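Local coordinates for protein aromatic-L-amino-acid decarboxylase (Catharanthus roseus, PDB 6EEW) that catalyses the pyridoxal phosphate-dependent decarboxylation of L-tryptophan to tryptamine and of 5-hydroxy-L-tryptophan to serotonin, working as a homodimer, at residues 93-98 with 479-484; 97-102 with 454-459; 426-431 with 440-445; 444-449 with 464-469. All blocks are in the same frame, centred on the assembly; numbering follows the deposited sequence.

Contact 1 of 4, residues 93-98 with 479-484; sequences MSPNFY and EHHVRR
Pro95 covers one face of the His481 imidazole, with CB of the proline 3.5 Å from the ring centroid and only 10° off the ring normal, a CH-pi contact over the middle of the ring. CG of Pro95 follows at 3.6 Å from His481 NE2. On the opposite face His480 CE1 sits nearer the rim, which leaves the imidazole sandwiched between the proline and its own neighbour in the helix. The chain of Asn96 crosses that of His481 at about a right angle, its amide plane turned 74° from the ring, and OD1 of the asparagine comes to 3.8 Å from His481 CD2. Tyr98 brings its OH to 3.7 Å from His481 CB, so the hydroxyl meets the methylene of the histidine. The ring nitrogens are both occupied, ND1 by the backbone N of Glu478 and NE2 by the Glu46 carboxylate, consistent with a proton on NE2; these bonds hold the imidazole in one rotation. An alanine at His481 would probably leave Glu46 without this partner and open a gap beneath Pro95. On the loop side, Ser94 OG accepts from Asn96 N at 3.1 Å in an ST turn, inside a type I beta turn from Ser94 to Phe97. The contact thus docks a proline-containing beta turn onto the first turn of helix 479-496, the last helix of this group II decarboxylase chain.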
# COMPACT_ATOMS: atom_id res chain seq x y z
N MET A 93 -7.22 5.54 -18.74
CA MET A 93 -6.92 6.93 -19.03
C MET A 93 -7.60 7.44 -20.29
O MET A 93 -7.39 8.60 -20.66
CB MET A 93 -5.41 7.14 -19.17
CG MET A 93 -4.65 7.01 -17.87
SD MET A 93 -5.30 8.10 -16.61
CE MET A 93 -6.35 6.95 -15.71
N SER A 94 -8.35 6.61 -21.00
CA SER A 94 -9.00 7.05 -22.22
C SER A 94 -10.12 8.04 -21.88
O SER A 94 -10.82 7.86 -20.88
CB SER A 94 -9.57 5.88 -23.00
OG SER A 94 -10.28 6.33 -24.14
N PRO A 95 -10.31 9.08 -22.69
CA PRO A 95 -11.49 9.94 -22.50
C PRO A 95 -12.81 9.19 -22.68
O PRO A 95 -13.86 9.74 -22.35
CB PRO A 95 -11.31 11.03 -23.56
CG PRO A 95 -10.50 10.40 -24.60
CD PRO A 95 -9.54 9.49 -23.87
N ASN A 96 -12.78 7.97 -23.19
CA ASN A 96 -14.00 7.21 -23.42
C ASN A 96 -14.17 6.07 -22.42
O ASN A 96 -14.98 5.17 -22.63
CB ASN A 96 -14.03 6.68 -24.85
CG ASN A 96 -14.08 7.81 -25.87
OD1 ASN A 96 -14.84 8.78 -25.71
ND2 ASN A 96 -13.26 7.70 -26.91
N PHE A 97 -13.42 6.11 -21.32
CA PHE A 97 -13.58 5.17 -20.22
C PHE A 97 -14.58 5.73 -19.22
O PHE A 97 -14.30 6.74 -18.58
CB PHE A 97 -12.23 4.90 -19.55
CG PHE A 97 -12.31 4.00 -18.35
CD1 PHE A 97 -12.69 4.50 -17.11
CD2 PHE A 97 -12.01 2.66 -18.45
CE1 PHE A 97 -12.75 3.68 -16.01
CE2 PHE A 97 -12.09 1.84 -17.35
CZ PHE A 97 -12.46 2.35 -16.13
N TYR A 98 -15.72 5.04 -19.05
CA TYR A 98 -16.77 5.48 -18.14
C TYR A 98 -17.16 4.38 -17.16
O TYR A 98 -18.26 4.42 -16.60
CB TYR A 98 -18.02 5.93 -18.90
CG TYR A 98 -17.76 6.94 -19.99
CD1 TYR A 98 -17.60 8.29 -19.69
CD2 TYR A 98 -17.67 6.55 -21.31
CE1 TYR A 98 -17.34 9.21 -20.68
CE2 TYR A 98 -17.41 7.47 -22.31
CZ TYR A 98 -17.25 8.80 -21.99
OH TYR A 98 -17.00 9.71 -22.98
N GLU A 479 -16.49 17.70 -23.22
CA GLU A 479 -17.93 17.69 -23.49
C GLU A 479 -18.27 16.90 -24.75
O GLU A 479 -19.25 16.14 -24.77
CB GLU A 479 -18.43 19.13 -23.58
CG GLU A 479 -19.91 19.24 -23.85
CD GLU A 479 -20.40 20.67 -23.77
OE1 GLU A 479 -19.75 21.46 -23.05
OE2 GLU A 479 -21.41 20.99 -24.43
N HIS A 480 -17.49 17.08 -25.81
CA HIS A 480 -17.83 16.38 -27.05
C HIS A 480 -17.70 14.87 -26.90
O HIS A 480 -18.38 14.13 -27.61
CB HIS A 480 -16.95 16.88 -28.20
CG HIS A 480 -15.49 16.70 -27.97
ND1 HIS A 480 -14.82 15.56 -28.36
CD2 HIS A 480 -14.57 17.51 -27.41
CE1 HIS A 480 -13.54 15.68 -28.03
NE2 HIS A 480 -13.37 16.85 -27.45
N HIS A 481 -16.85 14.40 -25.99
CA HIS A 481 -16.79 12.96 -25.76
C HIS A 481 -18.12 12.43 -25.25
O HIS A 481 -18.62 11.40 -25.72
CB HIS A 481 -15.67 12.62 -24.78
CG HIS A 481 -14.30 12.87 -25.31
ND1 HIS A 481 -13.47 13.84 -24.80
CD2 HIS A 481 -13.62 12.28 -26.32
CE1 HIS A 481 -12.33 13.84 -25.47
NE2 HIS A 481 -12.40 12.90 -26.40
N VAL A 482 -18.71 13.12 -24.28
CA VAL A 482 -20.00 12.69 -23.76
C VAL A 482 -21.06 12.78 -24.84
O VAL A 482 -21.90 11.88 -24.99
CB VAL A 482 -20.39 13.51 -22.51
CG1 VAL A 482 -21.74 13.05 -21.96
CG2 VAL A 482 -19.33 13.39 -21.47
N ARG A 483 -21.03 13.86 -25.63
CA ARG A 483 -21.96 13.99 -26.74
C ARG A 483 -21.86 12.79 -27.68
O ARG A 483 -22.88 12.23 -28.10
CB ARG A 483 -21.71 15.29 -27.50
CG ARG A 483 -22.02 16.54 -26.71
CD ARG A 483 -21.61 17.80 -27.45
NE ARG A 483 -21.91 18.99 -26.67
CZ ARG A 483 -23.14 19.45 -26.45
NH1 ARG A 483 -24.19 18.80 -26.96
NH2 ARG A 483 -23.33 20.55 -25.74
N ARG A 484 -20.64 12.39 -28.03
CA ARG A 484 -20.47 11.29 -28.97
C ARG A 484 -20.86 9.95 -28.35
O ARG A 484 -21.40 9.08 -29.04
CB ARG A 484 -19.04 11.23 -29.49
CG ARG A 484 -18.59 12.46 -30.25
CD ARG A 484 -17.32 12.15 -31.03
NE ARG A 484 -16.26 11.62 -30.18
CZ ARG A 484 -15.08 11.22 -30.62
NH1 ARG A 484 -14.79 11.29 -31.92
NH2 ARG A 484 -14.17 10.75 -29.77

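Contact 2 of 4, residues 97-102 with 454-459; sequences FYAFFP and RVYMTH. With TRP (tryptophan), chain E.
With CG anti to the backbone N in both Tyr456 (chi1 -176°) and Phe97 (chi1 177°), the two side chains lie side by side and point the same way, which brings Phe97 CE2 to 3.5 Å from Tyr456 CD2. The ring planes stand 69° apart, an oblique pairing. Ala99 covers a face of the same tyrosine, its CB 3.8 Å from the ring centroid and displaced toward the rim. Across the contact, Val455 CG2 meets the Tyr98 ring in its plane, 3.5 Å from CD2. The backbones run in nearly the same direction and form a single bridge between Phe97 and Tyr456, in which Tyr98 N donates to Tyr456 O over 2.8 Å. Further along, Thr458 uses both of its branches on Phe100: OG1 accepts from Phe100 N at 3.2 Å, while CG2 stands over a face of the phenyl ring, 3.9 Å from its centroid. Beyond that ring lies the bound tryptophan, whose CB is 3.8 Å from Phe100 CG, and Phe124 of the second subunit meets Phe100 edge-to-face. Arg469 in turn binds the carbonyl of Phe100. The contact combines ring and methyl packing with two hydrogen bonds, both donated by backbone N-H groups. Thr458, gripping the backbone N of Phe100 through OG1 and backing its ring through CG2, probably helps to position this residue of the tryptophan pocket from the second shell.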
# COMPACT_ATOMS: atom_id res chain seq x y z
N PHE A 97 -13.42 6.11 -21.32
CA PHE A 97 -13.58 5.17 -20.22
C PHE A 97 -14.58 5.73 -19.22
O PHE A 97 -14.30 6.74 -18.58
CB PHE A 97 -12.23 4.90 -19.55
CG PHE A 97 -12.31 4.00 -18.35
CD1 PHE A 97 -12.69 4.50 -17.11
CD2 PHE A 97 -12.01 2.66 -18.45
CE1 PHE A 97 -12.75 3.68 -16.01
CE2 PHE A 97 -12.09 1.84 -17.35
CZ PHE A 97 -12.46 2.35 -16.13
N TYR A 98 -15.72 5.04 -19.05
CA TYR A 98 -16.77 5.48 -18.14
C TYR A 98 -17.16 4.38 -17.16
O TYR A 98 -18.26 4.42 -16.60
CB TYR A 98 -18.02 5.93 -18.90
CG TYR A 98 -17.76 6.94 -19.99
CD1 TYR A 98 -17.60 8.29 -19.69
CD2 TYR A 98 -17.67 6.55 -21.31
CE1 TYR A 98 -17.34 9.21 -20.68
CE2 TYR A 98 -17.41 7.47 -22.31
CZ TYR A 98 -17.25 8.80 -21.99
OH TYR A 98 -17.00 9.71 -22.98
N ALA A 99 -16.29 3.40 -16.95
CA ALA A 99 -16.58 2.25 -16.11
C ALA A 99 -16.29 2.55 -14.64
O ALA A 99 -15.60 3.51 -14.29
CB ALA A 99 -15.76 1.06 -16.58
N PHE A 100 -16.87 1.72 -13.78
CA PHE A 100 -16.62 1.80 -12.34
C PHE A 100 -16.66 3.24 -11.84
O PHE A 100 -17.72 3.89 -11.88
CB PHE A 100 -15.27 1.14 -12.02
CG PHE A 100 -15.10 -0.21 -12.66
CD1 PHE A 100 -15.73 -1.33 -12.12
CD2 PHE A 100 -14.32 -0.37 -13.79
CE1 PHE A 100 -15.59 -2.60 -12.71
CE2 PHE A 100 -14.17 -1.63 -14.39
CZ PHE A 100 -14.80 -2.74 -13.84
N PHE A 101 -15.54 3.71 -11.32
CA PHE A 101 -15.29 5.11 -11.01
C PHE A 101 -13.99 5.49 -11.68
O PHE A 101 -13.02 4.74 -11.61
CB PHE A 101 -15.16 5.38 -9.50
CG PHE A 101 -16.46 5.42 -8.76
CD1 PHE A 101 -17.58 6.01 -9.32
CD2 PHE A 101 -16.56 4.89 -7.48
CE1 PHE A 101 -18.77 6.05 -8.64
CE2 PHE A 101 -17.74 4.93 -6.79
CZ PHE A 101 -18.85 5.52 -7.38
N PRO A 102 -13.93 6.65 -12.31
CA PRO A 102 -12.67 7.08 -12.94
C PRO A 102 -11.56 7.25 -11.91
O PRO A 102 -11.80 7.56 -10.74
CB PRO A 102 -13.03 8.41 -13.60
CG PRO A 102 -14.25 8.89 -12.85
CD PRO A 102 -15.00 7.66 -12.46
N ARG A 454 -14.93 1.92 -28.73
CA ARG A 454 -14.92 3.37 -28.59
C ARG A 454 -15.49 3.85 -27.26
O ARG A 454 -15.62 5.06 -27.07
CB ARG A 454 -15.69 4.04 -29.73
CG ARG A 454 -15.15 3.78 -31.12
CD ARG A 454 -16.08 4.41 -32.16
NE ARG A 454 -16.15 5.86 -32.02
CZ ARG A 454 -15.47 6.73 -32.76
NH1 ARG A 454 -14.67 6.31 -33.74
NH2 ARG A 454 -15.60 8.03 -32.54
N VAL A 455 -15.83 2.93 -26.36
CA VAL A 455 -16.39 3.30 -25.06
C VAL A 455 -16.32 2.08 -24.16
O VAL A 455 -16.35 0.94 -24.63
CB VAL A 455 -17.84 3.83 -25.20
CG1 VAL A 455 -18.74 2.79 -25.83
CG2 VAL A 455 -18.40 4.21 -23.83
N TYR A 456 -16.20 2.33 -22.86
CA TYR A 456 -16.29 1.27 -21.85
C TYR A 456 -17.23 1.74 -20.75
O TYR A 456 -16.96 2.75 -20.09
CB TYR A 456 -14.92 0.93 -21.27
CG TYR A 456 -14.94 -0.23 -20.29
CD1 TYR A 456 -15.89 -1.24 -20.40
CD2 TYR A 456 -14.01 -0.32 -19.27
CE1 TYR A 456 -15.91 -2.32 -19.50
CE2 TYR A 456 -14.02 -1.38 -18.37
CZ TYR A 456 -14.98 -2.38 -18.49
OH TYR A 456 -14.99 -3.44 -17.60
N MET A 457 -18.29 0.98 -20.53
CA MET A 457 -19.22 1.21 -19.43
C MET A 457 -19.48 -0.12 -18.76
O MET A 457 -19.52 -1.16 -19.42
CB MET A 457 -20.56 1.81 -19.89
CG MET A 457 -20.44 3.14 -20.61
SD MET A 457 -21.94 3.58 -21.53
CE MET A 457 -23.23 3.26 -20.34
N THR A 458 -19.62 -0.09 -17.44
CA THR A 458 -20.10 -1.24 -16.69
C THR A 458 -21.57 -1.06 -16.34
O THR A 458 -22.19 -0.02 -16.56
CB THR A 458 -19.27 -1.48 -15.43
OG1 THR A 458 -19.18 -0.27 -14.66
CG2 THR A 458 -17.88 -1.98 -15.79
N HIS A 459 -22.13 -2.14 -15.81
CA HIS A 459 -23.53 -2.26 -15.44
C HIS A 459 -23.60 -2.40 -13.93
O HIS A 459 -22.58 -2.43 -13.23
CB HIS A 459 -24.16 -3.46 -16.13
CG HIS A 459 -23.78 -4.78 -15.52
ND1 HIS A 459 -24.54 -5.40 -14.55
CD2 HIS A 459 -22.70 -5.57 -15.71
CE1 HIS A 459 -23.95 -6.53 -14.19
NE2 HIS A 459 -22.83 -6.65 -14.88
N TRP E . -15.91 1.19 -7.25
CA TRP E . -15.76 0.37 -8.45
C TRP E . -15.98 -1.11 -8.15
O TRP E . -15.03 -1.90 -8.11
CB TRP E . -14.38 0.60 -9.07
CG TRP E . -13.22 0.64 -8.10
CD1 TRP E . -13.02 -0.16 -7.01
CD2 TRP E . -12.10 1.55 -8.13
NE1 TRP E . -11.85 0.19 -6.37
CE2 TRP E . -11.27 1.24 -7.04
CE3 TRP E . -11.73 2.60 -8.98
CZ2 TRP E . -10.10 1.93 -6.77
CZ3 TRP E . -10.56 3.29 -8.71
CH2 TRP E . -9.76 2.95 -7.62
OXT TRP E . -17.11 -1.57 -7.96

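Contact 3 of 4, residues 426-431 with 440-445; sequences CFRLKP and EVNKKL
Leu429 and Asn442 join the first strand of a split beta-alpha-beta unit to its helix: strand 424-429 leads into helix 438-451, the chain goes on to strand 459-462, and strand 465-471 fills the place between the two strands. Asn442 brings its side-chain amide to the strand backbone, with CG beside its own backbone N (chi1 -75°). Its OD1 accepts from Leu429 N at 2.6 Å, an almost linear bond of 175° that lies in the carbonyl plane on a lone pair. ND2 of the same amide returns a weak bond to Leu429 O at 3.3 Å, so that one side chain engages both the N-H and the C=O of a single strand residue. ND2 also binds Val438 O one turn back in the helix. With donor and acceptor both in use, the rotation of the amide is fixed. A leucine in place of Asn442 would probably leave the N-H of Leu429 and the carbonyl of Val438 without their side-chain mate in a buried setting. OD1 also rests against carbon, 3.5 Å from Arg428 CB. Beside this polar link Leu429 reaches past the asparagine to the helix flank, its CD1 meeting Val441 CG1 at 3.7 Å and Leu445 CD2 at 4.1 Å, each time at about a right angle. Strand and helix axes pass 8.1 Å apart at 111°. Arg428 pairs with Glu415 on the edge strand 414-416, Phe414 and Thr493 adjoin Leu429, and helix 479-496 also packs on Leu445.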
# COMPACT_ATOMS: atom_id res chain seq x y z
N CYS A 426 -27.11 6.51 -13.68
CA CYS A 426 -27.65 5.16 -13.80
C CYS A 426 -28.91 5.20 -14.65
O CYS A 426 -29.87 5.90 -14.30
CB CYS A 426 -27.93 4.57 -12.42
SG CYS A 426 -26.47 4.43 -11.35
N PHE A 427 -28.92 4.45 -15.75
CA PHE A 427 -30.03 4.54 -16.69
C PHE A 427 -30.31 3.17 -17.31
O PHE A 427 -29.56 2.21 -17.12
CB PHE A 427 -29.76 5.58 -17.78
CG PHE A 427 -28.60 5.24 -18.67
CD1 PHE A 427 -27.30 5.33 -18.21
CD2 PHE A 427 -28.81 4.82 -19.98
CE1 PHE A 427 -26.23 5.02 -19.04
CE2 PHE A 427 -27.75 4.51 -20.81
CZ PHE A 427 -26.46 4.60 -20.34
N ARG A 428 -31.42 3.08 -18.04
CA ARG A 428 -31.76 1.82 -18.69
C ARG A 428 -32.78 2.08 -19.79
O ARG A 428 -33.39 3.15 -19.86
CB ARG A 428 -32.29 0.81 -17.67
CG ARG A 428 -33.76 1.04 -17.30
CD ARG A 428 -34.17 0.32 -16.01
NE ARG A 428 -34.76 -1.00 -16.18
CZ ARG A 428 -35.99 -1.32 -15.79
NH1 ARG A 428 -36.77 -0.41 -15.23
NH2 ARG A 428 -36.45 -2.55 -15.97
N LEU A 429 -32.96 1.10 -20.66
CA LEU A 429 -34.07 1.10 -21.60
C LEU A 429 -35.33 0.64 -20.88
O LEU A 429 -35.31 -0.36 -20.16
CB LEU A 429 -33.78 0.19 -22.79
CG LEU A 429 -32.93 0.78 -23.91
CD1 LEU A 429 -32.44 -0.34 -24.83
CD2 LEU A 429 -33.73 1.81 -24.71
N LYS A 430 -36.43 1.38 -21.06
CA LYS A 430 -37.66 0.99 -20.40
C LYS A 430 -38.09 -0.40 -20.87
O LYS A 430 -37.82 -0.80 -22.01
CB LYS A 430 -38.78 1.99 -20.69
CG LYS A 430 -38.66 3.31 -19.96
CD LYS A 430 -39.89 4.17 -20.27
CE LYS A 430 -39.89 5.46 -19.46
NZ LYS A 430 -41.01 6.34 -19.88
N PRO A 431 -38.78 -1.16 -20.02
CA PRO A 431 -39.19 -2.52 -20.41
C PRO A 431 -40.07 -2.58 -21.65
O PRO A 431 -40.01 -3.57 -22.39
CB PRO A 431 -39.93 -3.03 -19.16
CG PRO A 431 -40.07 -1.85 -18.24
CD PRO A 431 -38.95 -0.92 -18.58
N GLU A 440 -32.34 -8.49 -20.56
CA GLU A 440 -31.56 -8.91 -21.73
C GLU A 440 -31.38 -7.77 -22.72
O GLU A 440 -30.32 -7.65 -23.35
CB GLU A 440 -32.19 -10.12 -22.40
CG GLU A 440 -31.81 -11.45 -21.74
CD GLU A 440 -30.30 -11.68 -21.73
OE1 GLU A 440 -29.66 -11.54 -22.80
OE2 GLU A 440 -29.75 -12.01 -20.66
N VAL A 441 -32.40 -6.93 -22.90
CA VAL A 441 -32.29 -5.82 -23.84
C VAL A 441 -31.17 -4.88 -23.40
O VAL A 441 -30.31 -4.48 -24.20
CB VAL A 441 -33.63 -5.07 -23.96
CG1 VAL A 441 -33.49 -3.90 -24.93
CG2 VAL A 441 -34.75 -6.01 -24.38
N ASN A 442 -31.15 -4.53 -22.12
CA ASN A 442 -30.12 -3.62 -21.64
C ASN A 442 -28.75 -4.29 -21.66
O ASN A 442 -27.74 -3.63 -21.94
CB ASN A 442 -30.49 -3.14 -20.24
CG ASN A 442 -31.60 -2.09 -20.26
OD1 ASN A 442 -31.38 -0.93 -20.61
ND2 ASN A 442 -32.80 -2.51 -19.87
N LYS A 443 -28.69 -5.60 -21.39
CA LYS A 443 -27.42 -6.31 -21.45
C LYS A 443 -26.86 -6.33 -22.86
O LYS A 443 -25.65 -6.14 -23.07
CB LYS A 443 -27.62 -7.73 -20.92
CG LYS A 443 -26.42 -8.31 -20.19
CD LYS A 443 -26.66 -9.77 -19.83
CE LYS A 443 -28.05 -9.99 -19.25
NZ LYS A 443 -28.31 -9.17 -18.03
N LYS A 444 -27.73 -6.55 -23.85
CA LYS A 444 -27.30 -6.51 -25.24
C LYS A 444 -26.79 -5.12 -25.62
O LYS A 444 -25.78 -4.99 -26.32
CB LYS A 444 -28.45 -6.92 -26.15
CG LYS A 444 -28.09 -6.99 -27.62
CD LYS A 444 -26.81 -7.78 -27.85
CE LYS A 444 -26.67 -8.21 -29.31
NZ LYS A 444 -26.95 -7.08 -30.25
N LEU A 445 -27.49 -4.08 -25.17
CA LEU A 445 -27.02 -2.73 -25.47
C LEU A 445 -25.64 -2.48 -24.88
O LEU A 445 -24.74 -1.95 -25.55
CB LEU A 445 -28.02 -1.69 -24.95
CG LEU A 445 -27.57 -0.25 -25.18
CD1 LEU A 445 -27.42 0.01 -26.68
CD2 LEU A 445 -28.53 0.73 -24.55

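Contact 4 of 4, residues 444-449 with 464-469; sequences KLLDML and GIYMLR
Leu446 carries the helix side of the contact with Tyr466 and Leu468. Its CB faces strand 465-471, lying 4.2 Å from the Tyr466 OH and 4.4 Å from Leu468 CG. CG follows anti to the backbone N (chi1 178°), and there the methyls part: CD2 touches the Tyr466 OH at 3.5 Å, whereas CD1 turns to the main chain of Met457. The Tyr466 side chain crosses that of Leu446 at about a right angle, and the leucine meets it at the hydroxyl; the ring itself takes a cation-pi contact from Lys443 and lies nearly parallel to the ring of His459. Two residues along the strand, Leu468 offers one methyl to two helix residues a turn apart. Its CD2 lies 4.0 Å from Leu445 CD2 and 4.1 Å from Leu449 CD1, with the Leu445 chain crossing it at about a right angle and Leu449 at a slant. All five residues that meet here are buried. Arg469, next in the strand, points away from the helix and binds the carbonyls of Thr262 and Ser263. Helix and strand axes run 9.6 Å apart and only 24° from parallel. The helix packs on one face of the four-stranded antiparallel sheet, while Leu445 and Leu449 also touch helix 479-496, which lies beside it.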
# COMPACT_ATOMS: atom_id res chain seq x y z
N LYS A 444 -27.73 -6.55 -23.85
CA LYS A 444 -27.30 -6.51 -25.24
C LYS A 444 -26.79 -5.12 -25.62
O LYS A 444 -25.78 -4.99 -26.32
CB LYS A 444 -28.45 -6.92 -26.15
CG LYS A 444 -28.09 -6.99 -27.62
CD LYS A 444 -26.81 -7.78 -27.85
CE LYS A 444 -26.67 -8.21 -29.31
NZ LYS A 444 -26.95 -7.08 -30.25
N LEU A 445 -27.49 -4.08 -25.17
CA LEU A 445 -27.02 -2.73 -25.47
C LEU A 445 -25.64 -2.48 -24.88
O LEU A 445 -24.74 -1.95 -25.55
CB LEU A 445 -28.02 -1.69 -24.95
CG LEU A 445 -27.57 -0.25 -25.18
CD1 LEU A 445 -27.42 0.01 -26.68
CD2 LEU A 445 -28.53 0.73 -24.55
N LEU A 446 -25.45 -2.84 -23.60
CA LEU A 446 -24.14 -2.67 -22.98
C LEU A 446 -23.06 -3.44 -23.74
O LEU A 446 -21.96 -2.92 -23.97
CB LEU A 446 -24.18 -3.14 -21.53
CG LEU A 446 -22.83 -3.03 -20.80
CD1 LEU A 446 -22.35 -1.59 -20.71
CD2 LEU A 446 -22.84 -3.70 -19.43
N ASP A 447 -23.36 -4.67 -24.14
CA ASP A 447 -22.35 -5.46 -24.84
C ASP A 447 -21.98 -4.81 -26.17
O ASP A 447 -20.80 -4.72 -26.52
CB ASP A 447 -22.83 -6.90 -25.03
CG ASP A 447 -21.67 -7.87 -25.22
OD1 ASP A 447 -20.89 -7.71 -26.18
OD2 ASP A 447 -21.52 -8.80 -24.39
N MET A 448 -22.98 -4.37 -26.94
CA MET A 448 -22.69 -3.68 -28.19
C MET A 448 -21.80 -2.46 -27.95
O MET A 448 -20.79 -2.25 -28.63
CB MET A 448 -23.99 -3.28 -28.88
CG MET A 448 -24.91 -4.44 -29.21
SD MET A 448 -26.51 -3.90 -29.85
CE MET A 448 -26.02 -3.08 -31.37
N LEU A 449 -22.17 -1.65 -26.95
CA LEU A 449 -21.39 -0.45 -26.66
C LEU A 449 -19.94 -0.80 -26.43
O LEU A 449 -19.04 -0.26 -27.08
CB LEU A 449 -21.97 0.26 -25.43
CG LEU A 449 -23.29 0.99 -25.65
CD1 LEU A 449 -23.90 1.34 -24.31
CD2 LEU A 449 -23.08 2.24 -26.48
N GLY A 464 -32.94 -5.60 -7.74
CA GLY A 464 -33.50 -6.42 -8.79
C GLY A 464 -33.59 -5.74 -10.14
O GLY A 464 -34.24 -6.27 -11.04
N ILE A 465 -32.97 -4.58 -10.30
CA ILE A 465 -33.05 -3.80 -11.53
C ILE A 465 -31.67 -3.78 -12.15
O ILE A 465 -30.69 -3.40 -11.49
CB ILE A 465 -33.55 -2.37 -11.24
CG1 ILE A 465 -34.92 -2.41 -10.57
CG2 ILE A 465 -33.59 -1.56 -12.53
CD1 ILE A 465 -35.44 -1.06 -10.16
N TYR A 466 -31.59 -4.21 -13.41
CA TYR A 466 -30.36 -4.13 -14.19
C TYR A 466 -30.29 -2.76 -14.84
O TYR A 466 -31.26 -2.31 -15.47
CB TYR A 466 -30.33 -5.24 -15.25
CG TYR A 466 -29.06 -5.30 -16.10
CD1 TYR A 466 -28.86 -4.44 -17.17
CD2 TYR A 466 -28.07 -6.24 -15.83
CE1 TYR A 466 -27.70 -4.52 -17.94
CE2 TYR A 466 -26.92 -6.32 -16.58
CZ TYR A 466 -26.74 -5.46 -17.64
OH TYR A 466 -25.58 -5.55 -18.39
N MET A 467 -29.16 -2.09 -14.68
CA MET A 467 -29.00 -0.75 -15.22
C MET A 467 -27.57 -0.55 -15.73
O MET A 467 -26.63 -1.22 -15.28
CB MET A 467 -29.34 0.29 -14.15
CG MET A 467 -28.34 0.38 -13.02
SD MET A 467 -29.11 1.06 -11.53
CE MET A 467 -30.19 -0.30 -11.08
N LEU A 468 -27.44 0.33 -16.72
CA LEU A 468 -26.16 0.81 -17.21
C LEU A 468 -25.71 2.00 -16.37
O LEU A 468 -26.54 2.72 -15.81
CB LEU A 468 -26.27 1.22 -18.68
CG LEU A 468 -26.46 0.13 -19.74
CD1 LEU A 468 -27.73 -0.67 -19.56
CD2 LEU A 468 -26.45 0.79 -21.11
N ARG A 469 -24.40 2.19 -16.28
CA ARG A 469 -23.82 3.31 -15.55
C ARG A 469 -22.94 4.13 -16.48
O ARG A 469 -22.21 3.57 -17.31
CB ARG A 469 -22.99 2.86 -14.34
CG ARG A 469 -23.74 2.09 -13.26
CD ARG A 469 -22.79 1.22 -12.41
NE ARG A 469 -21.94 1.99 -11.50
CZ ARG A 469 -20.74 2.49 -11.82
NH1 ARG A 469 -20.25 2.33 -13.04
NH2 ARG A 469 -20.04 3.17 -10.93

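Overall arrangement
Contacts 3 and 4, with centres 5 Å apart, pack successive turns of helix 438-451 onto neighbouring strands of one antiparallel sheet, where Phe427 O and Leu468 N are 2.9 Å apart. Contact 2 takes over where that helix ends. Its centre is 11 Å from contact 4, and Arg469 NH2 ties the two at 2.6 Å from Phe100 O. Contact 1 shares Phe97 and Tyr98 with contact 2, 10 Å away, and sets the same loop against helix 479-496. Contact 2 borders the bound tryptophan through Phe100 and Phe101, whereas the Tyr98 side chain is about 12 Å and that of Leu446 about 13 Å from the ligand. Contact 3 lies away from the known sites.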